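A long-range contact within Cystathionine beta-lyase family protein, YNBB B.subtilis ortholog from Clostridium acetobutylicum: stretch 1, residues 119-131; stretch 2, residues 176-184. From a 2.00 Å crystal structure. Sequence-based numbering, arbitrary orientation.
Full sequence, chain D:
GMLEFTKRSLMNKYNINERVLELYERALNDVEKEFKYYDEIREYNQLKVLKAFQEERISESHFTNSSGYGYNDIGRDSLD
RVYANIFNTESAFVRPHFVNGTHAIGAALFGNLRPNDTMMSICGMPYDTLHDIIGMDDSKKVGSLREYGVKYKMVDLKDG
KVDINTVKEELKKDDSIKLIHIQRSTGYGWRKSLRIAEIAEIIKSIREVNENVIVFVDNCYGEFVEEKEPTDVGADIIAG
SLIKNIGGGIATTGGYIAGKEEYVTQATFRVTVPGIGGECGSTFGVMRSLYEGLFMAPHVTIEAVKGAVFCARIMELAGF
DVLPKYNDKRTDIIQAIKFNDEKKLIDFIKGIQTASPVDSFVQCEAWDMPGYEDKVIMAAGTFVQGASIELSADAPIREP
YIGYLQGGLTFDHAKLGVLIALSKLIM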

# COMPACT_ATOMS: atom_id res chain seq x y z
N MSE D 119 14.96 -36.68 10.69
CA MSE D 119 15.15 -35.93 9.44
C MSE D 119 16.55 -36.26 8.92
O MSE D 119 17.51 -36.31 9.69
CB MSE D 119 15.08 -34.43 9.71
CG MSE D 119 15.44 -33.58 8.54
SE MSE D 119 15.58 -31.67 9.01
CE MSE D 119 16.39 -31.04 7.32
N MSE D 120 16.67 -36.47 7.61
CA MSE D 120 17.97 -36.82 7.06
C MSE D 120 18.31 -35.98 5.86
O MSE D 120 17.55 -35.96 4.87
CB MSE D 120 18.05 -38.32 6.72
CG MSE D 120 19.45 -38.76 6.16
SE MSE D 120 19.70 -40.66 5.94
CE MSE D 120 18.30 -40.92 4.60
N SER D 121 19.41 -35.25 5.98
CA SER D 121 19.92 -34.43 4.90
C SER D 121 20.88 -35.31 4.08
O SER D 121 21.76 -35.98 4.64
CB SER D 121 20.68 -33.20 5.41
OG SER D 121 19.80 -32.24 5.95
N ILE D 122 20.71 -35.32 2.77
CA ILE D 122 21.52 -36.20 1.95
C ILE D 122 22.55 -35.54 1.01
O ILE D 122 23.32 -36.25 0.36
CB ILE D 122 20.69 -37.25 1.23
CG1 ILE D 122 19.78 -36.60 0.18
CG2 ILE D 122 19.91 -38.14 2.25
CD1 ILE D 122 19.13 -37.63 -0.81
N CYS D 123 22.63 -34.21 1.02
CA CYS D 123 23.58 -33.47 0.23
C CYS D 123 24.67 -32.84 1.10
O CYS D 123 25.10 -31.73 0.83
CB CYS D 123 22.85 -32.35 -0.51
SG CYS D 123 21.52 -32.92 -1.52
N GLY D 124 25.10 -33.51 2.16
CA GLY D 124 26.08 -32.91 3.07
C GLY D 124 25.48 -31.82 3.96
O GLY D 124 24.28 -31.77 4.17
N MSE D 125 26.34 -30.97 4.51
CA MSE D 125 25.96 -29.87 5.42
C MSE D 125 24.96 -28.90 4.77
O MSE D 125 25.15 -28.44 3.64
CB MSE D 125 27.21 -29.11 5.86
CG MSE D 125 27.06 -28.20 7.13
SE MSE D 125 26.54 -29.21 8.70
CE MSE D 125 27.79 -30.70 8.61
N PRO D 126 23.86 -28.63 5.47
CA PRO D 126 22.92 -27.69 4.93
C PRO D 126 23.43 -26.26 5.01
O PRO D 126 24.38 -25.99 5.75
CB PRO D 126 21.70 -27.84 5.84
CG PRO D 126 21.92 -28.99 6.65
CD PRO D 126 23.39 -29.23 6.72
N TYR D 127 22.81 -25.40 4.21
CA TYR D 127 22.95 -23.94 4.29
C TYR D 127 22.95 -23.47 5.74
O TYR D 127 22.13 -23.90 6.53
CB TYR D 127 21.78 -23.24 3.54
CG TYR D 127 22.20 -22.57 2.25
N ASP D 128 23.86 -22.54 6.06
CA ASP D 128 24.11 -22.04 7.45
C ASP D 128 22.86 -21.62 8.20
O ASP D 128 22.72 -21.90 9.36
CB ASP D 128 25.05 -20.84 7.39
CG ASP D 128 26.47 -21.21 6.94
OD1 ASP D 128 26.93 -22.34 7.27
OD2 ASP D 128 27.11 -20.37 6.26
N THR D 129 21.95 -20.99 7.49
CA THR D 129 20.72 -20.52 8.09
C THR D 129 19.81 -21.63 8.58
O THR D 129 18.92 -21.36 9.38
CB THR D 129 19.96 -19.62 7.11
OG1 THR D 129 19.65 -20.37 5.91
CG2 THR D 129 20.84 -18.43 6.75
N LEU D 130 20.03 -22.88 8.16
CA LEU D 130 19.23 -23.99 8.66
C LEU D 130 19.74 -24.61 9.91
O LEU D 130 19.09 -25.47 10.47
CB LEU D 130 19.19 -25.15 7.66
CG LEU D 130 18.25 -25.04 6.49
CD1 LEU D 130 17.97 -26.49 6.12
CD2 LEU D 130 17.01 -24.31 6.90
N HIS D 131 20.91 -24.21 10.35
CA HIS D 131 21.55 -24.89 11.46
C HIS D 131 20.78 -24.77 12.74
O HIS D 131 20.71 -25.73 13.51
CB HIS D 131 23.00 -24.45 11.57
CG HIS D 131 23.83 -24.88 10.39
ND1 HIS D 131 25.20 -25.02 10.46
CD2 HIS D 131 23.48 -25.23 9.12
CE1 HIS D 131 25.66 -25.40 9.27
NE2 HIS D 131 24.63 -25.56 8.45
N SER D 176 12.70 -44.77 11.79
CA SER D 176 12.26 -43.46 12.24
C SER D 176 12.48 -42.35 11.24
O SER D 176 12.07 -41.22 11.51
CB SER D 176 12.97 -43.06 13.53
OG SER D 176 14.28 -42.63 13.25
N ILE D 177 13.13 -42.63 10.10
CA ILE D 177 13.44 -41.58 9.13
C ILE D 177 12.18 -41.22 8.39
O ILE D 177 11.72 -42.00 7.57
CB ILE D 177 14.50 -41.97 8.11
CG1 ILE D 177 15.84 -42.23 8.80
CG2 ILE D 177 14.66 -40.84 7.08
CD1 ILE D 177 16.92 -42.84 7.87
N LYS D 178 11.62 -40.05 8.65
CA LYS D 178 10.35 -39.68 8.01
C LYS D 178 10.46 -38.69 6.85
O LYS D 178 9.53 -38.57 6.02
CB LYS D 178 9.43 -39.08 9.07
CG LYS D 178 9.20 -39.95 10.33
CD LYS D 178 8.63 -41.33 10.02
CE LYS D 178 8.30 -42.08 11.30
NZ LYS D 178 7.44 -43.19 10.92
N LEU D 179 11.58 -38.00 6.78
CA LEU D 179 11.78 -36.92 5.82
C LEU D 179 13.23 -36.90 5.40
O LEU D 179 14.13 -36.99 6.23
CB LEU D 179 11.39 -35.58 6.44
CG LEU D 179 11.44 -34.35 5.51
CD1 LEU D 179 10.37 -33.37 5.92
CD2 LEU D 179 12.84 -33.68 5.51
N ILE D 180 13.42 -36.86 4.10
CA ILE D 180 14.70 -36.69 3.45
C ILE D 180 14.71 -35.28 2.86
O ILE D 180 13.77 -34.85 2.14
CB ILE D 180 14.90 -37.76 2.36
CG1 ILE D 180 15.23 -39.11 3.03
CG2 ILE D 180 15.96 -37.36 1.34
CD1 ILE D 180 15.47 -40.22 2.07
N HIS D 181 15.78 -34.57 3.20
CA HIS D 181 16.02 -33.21 2.78
C HIS D 181 17.12 -33.15 1.71
O HIS D 181 18.23 -33.62 1.93
CB HIS D 181 16.37 -32.40 4.03
CG HIS D 181 17.08 -31.11 3.74
ND1 HIS D 181 18.36 -30.87 4.16
CD2 HIS D 181 16.70 -30.01 3.05
CE1 HIS D 181 18.74 -29.66 3.76
NE2 HIS D 181 17.75 -29.13 3.05
N ILE D 182 16.74 -32.65 0.53
CA ILE D 182 17.67 -32.43 -0.58
C ILE D 182 17.77 -30.90 -0.75
O ILE D 182 16.77 -30.22 -0.80
CB ILE D 182 17.16 -33.06 -1.88
CG1 ILE D 182 17.00 -34.58 -1.69
CG2 ILE D 182 18.09 -32.70 -3.08
CD1 ILE D 182 16.41 -35.35 -2.89
N GLN D 183 18.98 -30.39 -0.81
CA GLN D 183 19.21 -28.96 -1.18
C GLN D 183 19.62 -28.90 -2.68
O GLN D 183 20.64 -29.46 -3.08
CB GLN D 183 20.31 -28.43 -0.30
CG GLN D 183 20.57 -26.96 -0.42
CD GLN D 183 21.55 -26.49 0.64
OE1 GLN D 183 21.33 -26.69 1.84
NE2 GLN D 183 22.64 -25.83 0.20
N ARG D 184 18.83 -28.22 -3.51
CA ARG D 184 19.12 -28.13 -4.94
C ARG D 184 20.35 -27.26 -5.22
O ARG D 184 21.29 -27.68 -5.91
CB ARG D 184 17.89 -27.58 -5.67
CG ARG D 184 18.08 -27.39 -7.16
CD ARG D 184 16.71 -27.01 -7.81
NE ARG D 184 16.87 -26.77 -9.22
CZ ARG D 184 15.88 -26.43 -10.04
NH1 ARG D 184 14.64 -26.25 -9.58
NH2 ARG D 184 16.14 -26.22 -11.31
O HOH W 1 20.60 -32.02 1.82
O HOH W 2 25.20 -26.18 1.93

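Residues 119-121 form the end of a strand that runs parallel to strand 177-183. The two strand axes approach to 4.6 Å, and their directions differ by 24°. The register pairs Met-119 with Leu-179, Met-120 with Ile-180 and Ser-121 with His-181.

Met-119 is a selenomethionine with an extended side chain, all three chi angles t. Its CG packs on Leu-179 CD2 at 4.0 Å. Its end reaches along the same face of the sheet, and CE lies 3.6 Å from His-181 CB. The backbone adds a CA-H...O contact from Met-119 CA to Leu-179 O at 3.5 Å.

Met-120, also selenomethionine, carries the ladder with both its backbone polar groups. Met-120 N donates to Leu-179 O at 2.9 Å, and Met-120 O accepts from His-181 N at 2.8 Å. One residue thus bonds to the two neighbours of its register partner, as expected in a parallel sheet. Its side chain lies on the other face, with Ile-180. There Met-120 SE meets Ile-177 CD1 at 4.0 Å and Met-120 CE meets Ile-180 CD1 at 3.9 Å.

Ser-121 returns to the face of Met-119. Its OG hydrogen-bonds His-181 ND1 at 2.7 Å, near the plane of the imidazole ring. This joins the side chains of a bridged pair. Either atom could be the donor.

Ile-122 lies just past the strand but continues the ladder: Ile-122 N donates to His-181 O at 3.1 Å. Its CD1 is 3.8 Å from both Ile-180 CG2 and Ile-182 CG1, so one methyl touches two side chains of the other strand.

At Cys-123 the direct backbone ladder gives way to water. Water 1 accepts from Cys-123 N at 3.1 Å and donates to His-181 O at 2.9 Å. Cys-123 SG packs on Ile-182 CG2 at 3.8 Å and accepts a weak hydrogen bond from Gln-183 N at 3.7 Å.

Gly-124 makes no contact. The Met-125 side chain points away, but Met-125 O accepts from water 2 at 2.8 Å, which in turn accepts from Gln-183 NE2 at 3.1 Å.

The chain then comes back to His-181 and Gln-183. Pro-126 CB lies 4.0 Å from His-181 CE1. Tyr-127 N donates to Gln-183 OE1 at 3.1 Å with a nearly straight geometry of 168°. The Tyr-127 ring is not modelled beyond CG. Leu-130 CD1 makes the last contact, 4.0 Å from His-181 CE1.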